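Local atomic coordinates of beta-galactosidase (PDB entry 4OIF), a protein that probably hydrolyses terminal non-reducing beta-D-galactose residues of beta-D-galactosides, as a zinc-containing member of glycoside hydrolase family 42. Residues H182-D185 with A186-A190; V622-E625 with K626-V630. All coordinates share one frame; numbering follows the deposited sequence.

Contact 1 (H182-D185 with A186-A190); sequences HDLD and ALNAA
D183 and A186 meet at the start of helix 184-191, where the aspartate occupies the N-cap position. With its CG anti to the backbone N (chi1 -173°), D183 swings its carboxylate forward, and OD1 accepts a weak capping bond of 3.2 Å from A186 N. The small A186 suits the spot: its CB rests 3.6 Å from CG of D183. An alanine in place of D183 would remove the acceptor and would probably leave the first-turn N-H of A186 without its side-chain mate. At L187 the regular helical pattern begins, its N donating to D183 O at 3.1 Å. N188 N then donates to L184 O over 2.9 Å. On the same helix face a water links D185 OD1 (2.8 Å) to ND2 of N188 (2.9 Å); the amide also bonds T193 through OD1 and Y200 O through ND2, so a two-ended polar group fits here. A189 N closes the next turn on D185 O. Around this surface helix, L184 and L187 pack on W203 of a loop, L187 also meets L176 of helix 166-179, and A190 touches H509.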
loop_
_atom_site.group_PDB
_atom_site.type_symbol
_atom_site.label_atom_id
_atom_site.label_comp_id
_atom_site.label_asym_id
_atom_site.label_seq_id
_atom_site.Cartn_x
_atom_site.Cartn_y
_atom_site.Cartn_z
ATOM N N HIS A 182 25.647 -16.357 -29.282
ATOM C CA HIS A 182 25.055 -15.574 -30.365
ATOM C C HIS A 182 23.895 -16.292 -31.043
ATOM O O HIS A 182 23.501 -15.935 -32.158
ATOM C CB HIS A 182 26.112 -15.216 -31.410
ATOM C CG HIS A 182 27.184 -14.309 -30.897
ATOM N ND1 HIS A 182 27.230 -12.964 -31.202
ATOM C CD2 HIS A 182 28.246 -14.552 -30.091
ATOM C CE1 HIS A 182 28.277 -12.420 -30.609
ATOM N NE2 HIS A 182 28.907 -13.358 -29.925
ATOM N N ASP A 183 23.352 -17.297 -30.363
ATOM C CA ASP A 183 22.283 -18.115 -30.922
ATOM C C ASP A 183 20.917 -17.653 -30.409
ATOM O O ASP A 183 20.495 -18.025 -29.308
ATOM C CB ASP A 183 22.525 -19.584 -30.570
ATOM C CG ASP A 183 21.548 -20.524 -31.244
ATOM O OD1 ASP A 183 20.577 -20.054 -31.877
ATOM O OD2 ASP A 183 21.753 -21.750 -31.120
ATOM N N LEU A 184 20.223 -16.864 -31.217
ATOM C CA LEU A 184 18.924 -16.323 -30.821
ATOM C C LEU A 184 17.865 -17.425 -30.688
ATOM O O LEU A 184 16.964 -17.319 -29.861
ATOM C CB LEU A 184 18.486 -15.257 -31.820
ATOM C CG LEU A 184 17.649 -14.068 -31.358
ATOM C CD1 LEU A 184 18.214 -13.427 -30.111
ATOM C CD2 LEU A 184 17.591 -13.051 -32.480
ATOM N N ASP A 185 17.987 -18.496 -31.475
ATOM C CA ASP A 185 17.118 -19.665 -31.308
ATOM C C ASP A 185 17.264 -20.225 -29.908
ATOM O O ASP A 185 16.269 -20.529 -29.256
ATOM C CB ASP A 185 17.438 -20.763 -32.317
ATOM C CG ASP A 185 17.195 -20.331 -33.745
ATOM O OD1 ASP A 185 16.560 -19.275 -33.945
ATOM O OD2 ASP A 185 17.642 -21.054 -34.664
ATOM N N ALA A 186 18.509 -20.354 -29.451
ATOM C CA ALA A 186 18.785 -20.868 -28.121
ATOM C C ALA A 186 18.169 -19.986 -27.051
ATOM O O ALA A 186 17.515 -20.486 -26.150
ATOM C CB ALA A 186 20.283 -20.995 -27.900
ATOM N N LEU A 187 18.371 -18.675 -27.156
ATOM C CA LEU A 187 17.794 -17.758 -26.190
ATOM C C LEU A 187 16.263 -17.933 -26.161
ATOM O O LEU A 187 15.675 -18.211 -25.105
ATOM C CB LEU A 187 18.177 -16.306 -26.512
ATOM C CG LEU A 187 17.722 -15.268 -25.466
ATOM C CD1 LEU A 187 18.756 -14.159 -25.247
ATOM C CD2 LEU A 187 16.380 -14.677 -25.855
ATOM N N ASN A 188 15.636 -17.802 -27.328
ATOM C CA ASN A 188 14.191 -17.967 -27.463
ATOM C C ASN A 188 13.635 -19.300 -26.951
ATOM O O ASN A 188 12.515 -19.349 -26.456
ATOM C CB ASN A 188 13.797 -17.777 -28.921
ATOM C CG ASN A 188 13.692 -16.322 -29.296
ATOM O OD1 ASN A 188 13.168 -15.517 -28.531
ATOM N ND2 ASN A 188 14.214 -15.967 -30.464
ATOM N N ALA A 189 14.426 -20.365 -27.056
ATOM C CA ALA A 189 14.029 -21.676 -26.564
ATOM C C ALA A 189 14.126 -21.726 -25.047
ATOM O O ALA A 189 13.227 -22.206 -24.370
ATOM C CB ALA A 189 14.896 -22.771 -27.188
ATOM N N ALA A 190 15.235 -21.222 -24.523
ATOM C CA ALA A 190 15.456 -21.166 -23.090
ATOM C C ALA A 190 14.367 -20.370 -22.369
ATOM O O ALA A 190 13.932 -20.746 -21.287
ATOM C CB ALA A 190 16.826 -20.563 -22.799
HETATM O O HOH W 1 14.513 -17.858 -32.701
#

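Contact 2 (V622-E625 with K626-V630); sequences VKHE and KGVSV
H624 and V628 pack together across a type II beta turn running from E625 to V628. The histidine CG stands between its backbone N and carbonyl carbon (chi1 63°), a crowded position that folds the ring back over the turn. V628 holds CG1 anti to its backbone N, which sets that methyl over the ring face, 4.0 Å from the H624 centroid and 24° off the normal, a CH-pi contact. V630 CG2 approaches obliquely, 3.8 Å from H624 CD2, and the same methyl lies 3.8 Å from V622 CB, the two valines crossing at about a right angle; branched, apolar side chains fill this space well. G627, with phi 102°, suits the third turn position, where a side chain would jam against the preceding carbonyl. The turn bond, V628 N to E625 O, is weak at 3.3 Å, but E625 O also takes H624 ND1 at 2.8 Å, from above the carbonyl plane yet close to the imidazole plane. A water joins E625 OE1 to K626 N. NE2 of H624 meanwhile bonds the carboxylate of D453. With acceptors on both nitrogens, the imidazole is probably protonated, its charge matched by D453.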
loop_
_atom_site.group_PDB
_atom_site.type_symbol
_atom_site.label_atom_id
_atom_site.label_comp_id
_atom_site.label_asym_id
_atom_site.label_seq_id
_atom_site.Cartn_x
_atom_site.Cartn_y
_atom_site.Cartn_z
ATOM N N VAL A 622 26.819 -30.090 26.079
ATOM C CA VAL A 622 26.449 -29.400 27.294
ATOM C C VAL A 622 24.959 -29.613 27.499
ATOM O O VAL A 622 24.179 -29.412 26.576
ATOM C CB VAL A 622 26.750 -27.891 27.231
ATOM C CG1 VAL A 622 26.286 -27.215 28.512
ATOM C CG2 VAL A 622 28.219 -27.637 26.979
ATOM N N LYS A 623 24.561 -30.029 28.696
ATOM C CA LYS A 623 23.145 -30.206 29.007
ATOM C C LYS A 623 22.505 -28.861 29.336
ATOM O O LYS A 623 23.003 -28.124 30.189
ATOM C CB LYS A 623 22.974 -31.182 30.168
ATOM C CG LYS A 623 21.565 -31.326 30.692
ATOM C CD LYS A 623 21.456 -32.569 31.570
ATOM C CE LYS A 623 20.028 -32.796 32.060
ATOM N NZ LYS A 623 19.547 -31.687 32.942
ATOM N N HIS A 624 21.409 -28.539 28.652
ATOM C CA HIS A 624 20.761 -27.240 28.817
ATOM C C HIS A 624 19.314 -27.239 28.303
ATOM O O HIS A 624 18.896 -28.140 27.578
ATOM C CB HIS A 624 21.568 -26.147 28.093
ATOM C CG HIS A 624 21.654 -26.338 26.610
ATOM N ND1 HIS A 624 20.589 -26.110 25.764
ATOM C CD2 HIS A 624 22.676 -26.753 25.824
ATOM C CE1 HIS A 624 20.952 -26.372 24.521
ATOM N NE2 HIS A 624 22.218 -26.754 24.530
ATOM N N GLU A 625 18.568 -26.208 28.687
ATOM C CA GLU A 625 17.219 -25.968 28.185
ATOM C C GLU A 625 17.245 -25.191 26.879
ATOM O O GLU A 625 18.292 -24.663 26.474
ATOM C CB GLU A 625 16.393 -25.200 29.221
ATOM C CG GLU A 625 16.309 -25.895 30.566
ATOM C CD GLU A 625 15.662 -27.269 30.475
ATOM O OE1 GLU A 625 14.833 -27.485 29.570
ATOM O OE2 GLU A 625 15.991 -28.142 31.298
ATOM N N LYS A 626 16.084 -25.114 26.233
ATOM C CA LYS A 626 15.935 -24.369 24.986
ATOM C C LYS A 626 16.305 -22.896 25.143
ATOM O O LYS A 626 15.927 -22.254 26.118
ATOM C CB LYS A 626 14.503 -24.503 24.467
ATOM C CG LYS A 626 14.233 -25.843 23.813
ATOM C CD LYS A 626 12.832 -25.939 23.261
ATOM C CE LYS A 626 12.690 -27.213 22.455
ATOM N NZ LYS A 626 13.559 -28.283 23.024
ATOM N N GLY A 627 17.054 -22.365 24.182
ATOM C CA GLY A 627 17.416 -20.959 24.206
ATOM C C GLY A 627 18.835 -20.764 24.692
ATOM O O GLY A 627 19.354 -19.644 24.746
ATOM N N VAL A 628 19.456 -21.867 25.086
ATOM C CA VAL A 628 20.884 -21.866 25.328
ATOM C C VAL A 628 21.553 -22.469 24.123
ATOM O O VAL A 628 21.274 -23.605 23.768
ATOM C CB VAL A 628 21.274 -22.666 26.569
ATOM C CG1 VAL A 628 22.790 -22.810 26.652
ATOM C CG2 VAL A 628 20.740 -21.996 27.782
ATOM N N SER A 629 22.428 -21.699 23.493
ATOM C CA SER A 629 23.119 -22.140 22.303
ATOM C C SER A 629 24.548 -22.488 22.656
ATOM O O SER A 629 25.243 -21.711 23.301
ATOM C CB SER A 629 23.070 -21.047 21.222
ATOM O OG SER A 629 23.820 -21.420 20.081
ATOM N N VAL A 630 24.991 -23.664 22.245
ATOM C CA VAL A 630 26.384 -24.022 22.439
ATOM C C VAL A 630 27.013 -24.188 21.071
ATOM O O VAL A 630 26.529 -24.972 20.263
ATOM C CB VAL A 630 26.548 -25.315 23.277
ATOM C CG1 VAL A 630 28.015 -25.693 23.376
ATOM C CG2 VAL A 630 25.939 -25.135 24.673
HETATM O O HOH W 2 13.723 -26.246 27.107
#

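How the contacts relate
Following the chain from the N terminus, contact 1 comes first, in the part of the chain that belongs to the TIM-barrel family, and closes no loop, spanning the N-cap and most of the short helix 184-191, just after helix 166-179. Contact 2 lies more than 400 residues later and closes a tight turn, linking strand 622-623 of a three-stranded antiparallel sheet to strand 628-634 of a five-stranded one near the C terminus. The two follow in series, neither nesting nor crossing. The centres of contact 1 and contact 2 are about 55 Å apart, on opposite sides of the chain's centre. The nearest atoms of contact 1 and contact 2 are about 43 Å apart. Each joins adjacent segments and is local: one starts a peripheral helix, the other passes the chain from sheet to sheet.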